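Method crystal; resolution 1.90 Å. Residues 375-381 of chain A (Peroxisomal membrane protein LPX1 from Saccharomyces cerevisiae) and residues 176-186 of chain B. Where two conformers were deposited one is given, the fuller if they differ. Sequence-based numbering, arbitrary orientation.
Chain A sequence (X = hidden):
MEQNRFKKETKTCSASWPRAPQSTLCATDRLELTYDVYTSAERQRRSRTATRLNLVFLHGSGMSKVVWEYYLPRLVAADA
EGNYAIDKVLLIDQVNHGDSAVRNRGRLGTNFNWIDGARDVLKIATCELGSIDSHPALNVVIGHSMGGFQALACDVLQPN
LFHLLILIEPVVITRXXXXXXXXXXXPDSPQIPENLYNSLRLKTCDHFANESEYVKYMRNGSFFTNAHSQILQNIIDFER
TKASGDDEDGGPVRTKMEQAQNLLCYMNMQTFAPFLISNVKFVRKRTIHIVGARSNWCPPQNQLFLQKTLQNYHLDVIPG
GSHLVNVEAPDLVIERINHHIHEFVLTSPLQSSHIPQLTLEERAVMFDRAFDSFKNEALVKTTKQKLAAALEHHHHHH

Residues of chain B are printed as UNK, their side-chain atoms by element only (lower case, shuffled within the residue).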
# COMPACT_ATOMS: atom_id res chain seq x y z
N LYS A 375 -3.43 3.93 -28.52
CA LYS A 375 -2.91 2.88 -29.40
C LYS A 375 -1.87 3.51 -30.36
O LYS A 375 -0.74 2.96 -30.54
CB LYS A 375 -4.05 2.20 -30.17
CG LYS A 375 -3.56 1.23 -31.26
CD LYS A 375 -4.64 0.87 -32.31
CE LYS A 375 -5.07 2.04 -33.17
NZ LYS A 375 -5.17 1.65 -34.62
N ASN A 376 -2.22 4.64 -30.97
CA ASN A 376 -1.27 5.32 -31.90
C ASN A 376 0.01 5.77 -31.19
O ASN A 376 1.08 5.75 -31.79
CB ASN A 376 -1.97 6.46 -32.65
CG ASN A 376 -3.10 5.94 -33.61
OD1 ASN A 376 -3.08 4.79 -34.09
ND2 ASN A 376 -4.09 6.80 -33.86
N GLU A 377 -0.07 6.18 -29.93
CA GLU A 377 1.15 6.55 -29.25
C GLU A 377 1.95 5.27 -28.82
O GLU A 377 3.18 5.28 -28.83
CB GLU A 377 0.88 7.53 -28.09
CG GLU A 377 -0.20 8.68 -28.34
CD GLU A 377 -0.14 9.45 -29.69
OE1 GLU A 377 0.96 9.54 -30.29
OE2 GLU A 377 -1.19 10.01 -30.14
N ALA A 378 1.29 4.17 -28.50
CA ALA A 378 1.99 2.99 -28.01
C ALA A 378 2.51 2.02 -29.08
O ALA A 378 3.45 1.24 -28.86
CB ALA A 378 1.10 2.21 -27.00
N LEU A 379 1.85 1.99 -30.24
CA LEU A 379 2.14 0.96 -31.19
C LEU A 379 3.52 1.28 -31.82
O LEU A 379 3.76 2.40 -32.26
CB LEU A 379 1.03 0.93 -32.22
CG LEU A 379 0.68 -0.39 -32.85
CD1 LEU A 379 -0.77 -0.37 -33.22
CD2 LEU A 379 1.54 -0.44 -34.11
N VAL A 380 4.43 0.30 -31.80
CA VAL A 380 5.74 0.44 -32.42
C VAL A 380 5.62 -0.24 -33.79
O VAL A 380 5.54 -1.47 -33.87
CB VAL A 380 6.87 -0.17 -31.52
CG1 VAL A 380 8.23 -0.19 -32.25
CG2 VAL A 380 6.95 0.60 -30.17
N LYS A 381 5.60 0.57 -34.85
CA LYS A 381 5.21 0.08 -36.20
C LYS A 381 6.26 -0.76 -36.96
O LYS A 381 7.36 -1.03 -36.47
CB LYS A 381 4.78 1.26 -37.07
CG LYS A 381 3.50 1.95 -36.58
CD LYS A 381 2.79 2.76 -37.69
CE LYS A 381 1.65 3.64 -37.14
NZ LYS A 381 1.21 4.60 -38.19
N UNK B 176 11.30 -6.40 -25.09
CA UNK B 176 11.28 -5.01 -25.60
C UNK B 176 11.04 -4.98 -27.08
O UNK B 176 11.77 -5.65 -27.83
n UNK B 176 15.62 -3.65 -21.28
c UNK B 176 14.14 -3.67 -23.36
c UNK B 176 12.70 -3.94 -23.84
c UNK B 176 14.26 -3.95 -21.84
c UNK B 176 12.60 -4.29 -25.31
N UNK B 177 10.06 -4.18 -27.51
CA UNK B 177 9.80 -3.95 -28.93
C UNK B 177 11.01 -3.32 -29.62
O UNK B 177 11.56 -2.33 -29.13
c UNK B 177 8.56 -3.06 -29.09
N UNK B 178 11.46 -3.93 -30.73
CA UNK B 178 12.38 -3.26 -31.67
C UNK B 178 11.52 -2.89 -32.90
O UNK B 178 10.70 -3.70 -33.37
c UNK B 178 15.15 -6.17 -31.50
c UNK B 178 13.99 -5.22 -31.05
c UNK B 178 14.90 -3.21 -32.37
c UNK B 178 13.64 -4.14 -32.09
N UNK B 179 11.68 -1.66 -33.41
CA UNK B 179 10.81 -1.10 -34.46
C UNK B 179 10.82 0.43 -34.47
O UNK B 179 11.53 1.06 -33.68
N UNK B 180 10.02 1.05 -35.35
CA UNK B 180 10.08 2.51 -35.59
C UNK B 180 8.68 3.16 -35.77
O UNK B 180 8.32 3.49 -36.91
c UNK B 180 10.98 2.80 -36.82
N UNK B 181 7.91 3.41 -34.69
CA UNK B 181 8.39 3.61 -33.30
C UNK B 181 8.36 5.11 -33.01
O UNK B 181 9.01 5.90 -33.71
N UNK B 182 7.60 5.53 -31.99
CA UNK B 182 7.25 6.96 -31.81
C UNK B 182 8.40 7.88 -31.23
O UNK B 182 8.89 7.64 -30.10
n UNK B 182 3.49 11.97 -29.28
c UNK B 182 5.22 8.34 -30.97
c UNK B 182 5.99 7.02 -30.94
c UNK B 182 4.16 8.39 -29.84
n UNK B 182 3.15 10.70 -31.16
c UNK B 182 3.55 10.80 -29.90
n UNK B 182 4.03 9.73 -29.25
N UNK B 183 8.83 8.94 -31.97
CA UNK B 183 9.98 9.79 -31.52
C UNK B 183 9.73 10.81 -30.37
O UNK B 183 8.68 11.47 -30.32
c UNK B 183 10.40 10.55 -32.81
c UNK B 183 9.16 10.58 -33.67
c UNK B 183 8.36 9.33 -33.32
N UNK B 184 10.71 10.95 -29.46
CA UNK B 184 10.66 11.95 -28.38
C UNK B 184 10.09 11.48 -27.04
O UNK B 184 9.89 12.29 -26.13
N UNK B 185 9.87 10.17 -26.89
CA UNK B 185 9.17 9.62 -25.71
C UNK B 185 10.08 9.49 -24.45
O UNK B 185 11.25 9.11 -24.55
c UNK B 185 8.56 8.23 -26.04
c UNK B 185 7.29 8.07 -26.93
c UNK B 185 6.95 6.58 -27.16
c UNK B 185 6.06 8.84 -26.38
N UNK B 186 9.53 9.79 -23.24
CA UNK B 186 10.25 9.43 -22.00
C UNK B 186 10.68 7.95 -21.95
O UNK B 186 10.04 7.10 -22.60
c UNK B 186 9.24 9.75 -20.88
c UNK B 186 8.35 10.64 -22.93
c UNK B 186 8.47 10.90 -21.41

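Position 176 carries four carbons in an unbranched row ending in a nitrogen, the pattern of lysine. Its side chain is out of reach of the chain A stretch, so nothing in this contact bears on its identity: Lys176(B).

Position 177 has a single side-chain carbon, which makes it alanine. Its CA-to-CB bond points toward chain A, and the CB of Ala177(B) lies 4.1 Å from the CB of Val380(A), a small apolar surface against a branched one.

At position 178 four carbons fork at the first, and one arm is two carbons long: isoleucine. The CA-to-CB bond of Ile178(B) points away from chain A, and it is the backbone that approaches, with its C atom 4.3 Å from CG1 of Val380(A).

Position 179 has no side-chain atoms and is therefore glycine. Here the absence matters. An ideal CB would point toward chain A and fall 2.7 Å from CG1 of Val380(A), a clash, and 3.0 Å from O of Lys381(A). Without it, the C atom of Gly179(B) can come within 3.5 Å of the same CG1.

Position 180 again shows one carbon, so it is alanine. The CA-to-CB bond of Ala180(B) points away, leaving the backbone to face chain A; its N lies 3.6 Å from O of Lys381(A), a contact and not a hydrogen bond.

Position 181 lacks a side chain and follows a cis peptide bond. Its phi of 103° favours glycine, and a CB would strike O of Gly179(B) at 2.7 Å, so the restriction comes from chain B's own fold. The CA of Gly181(B) packs 3.9 Å from CG1 of Val380(A).

Position 182 bears three carbons, a nitrogen, then a carbon carrying two more nitrogens: the guanidinium of arginine. The CA-to-CB bond of Arg182(B) points toward chain A, and the side chain is long enough to meet the carboxylate of Glu377(A), whose OE1 lies over one face of the guanidinium and forms a salt bridge to NH1 at 2.6 Å.

Position 183 has three carbons closing a ring onto the backbone nitrogen, hence proline; Pro183(B) makes no contact with the chain A stretch.

Position 184 has no side chain. At phi 94° and psi 9° a CB would be jammed against the preceding carbonyl oxygen, so Gly184(B) suits the backbone rather than the partner.

Position 185 shows four carbons forked at the second, a leucine. The CA-to-CB bond of Leu185(B) points toward chain A, where its CD1 comes within 4.3 Å of O of Glu377(A).

Position 186 closes another three-carbon ring onto its nitrogen: Pro186(B), out of reach.

The contact thus joins a charged pair to close apolar packing. Glu377(A), near the end of a helix, supplies the salt bridge, while Val380(A), just beyond it, nestles against Ala177(B) and the glycine-rich backbone. No hydrogen bond crosses between the stretches, and the buried N of Lys381(A) finds no partner; the two stretches together bury 386 Å², counting both sides, through packing and one salt bridge.

Chain B, residues 176-186: KAIGAGRPGLP
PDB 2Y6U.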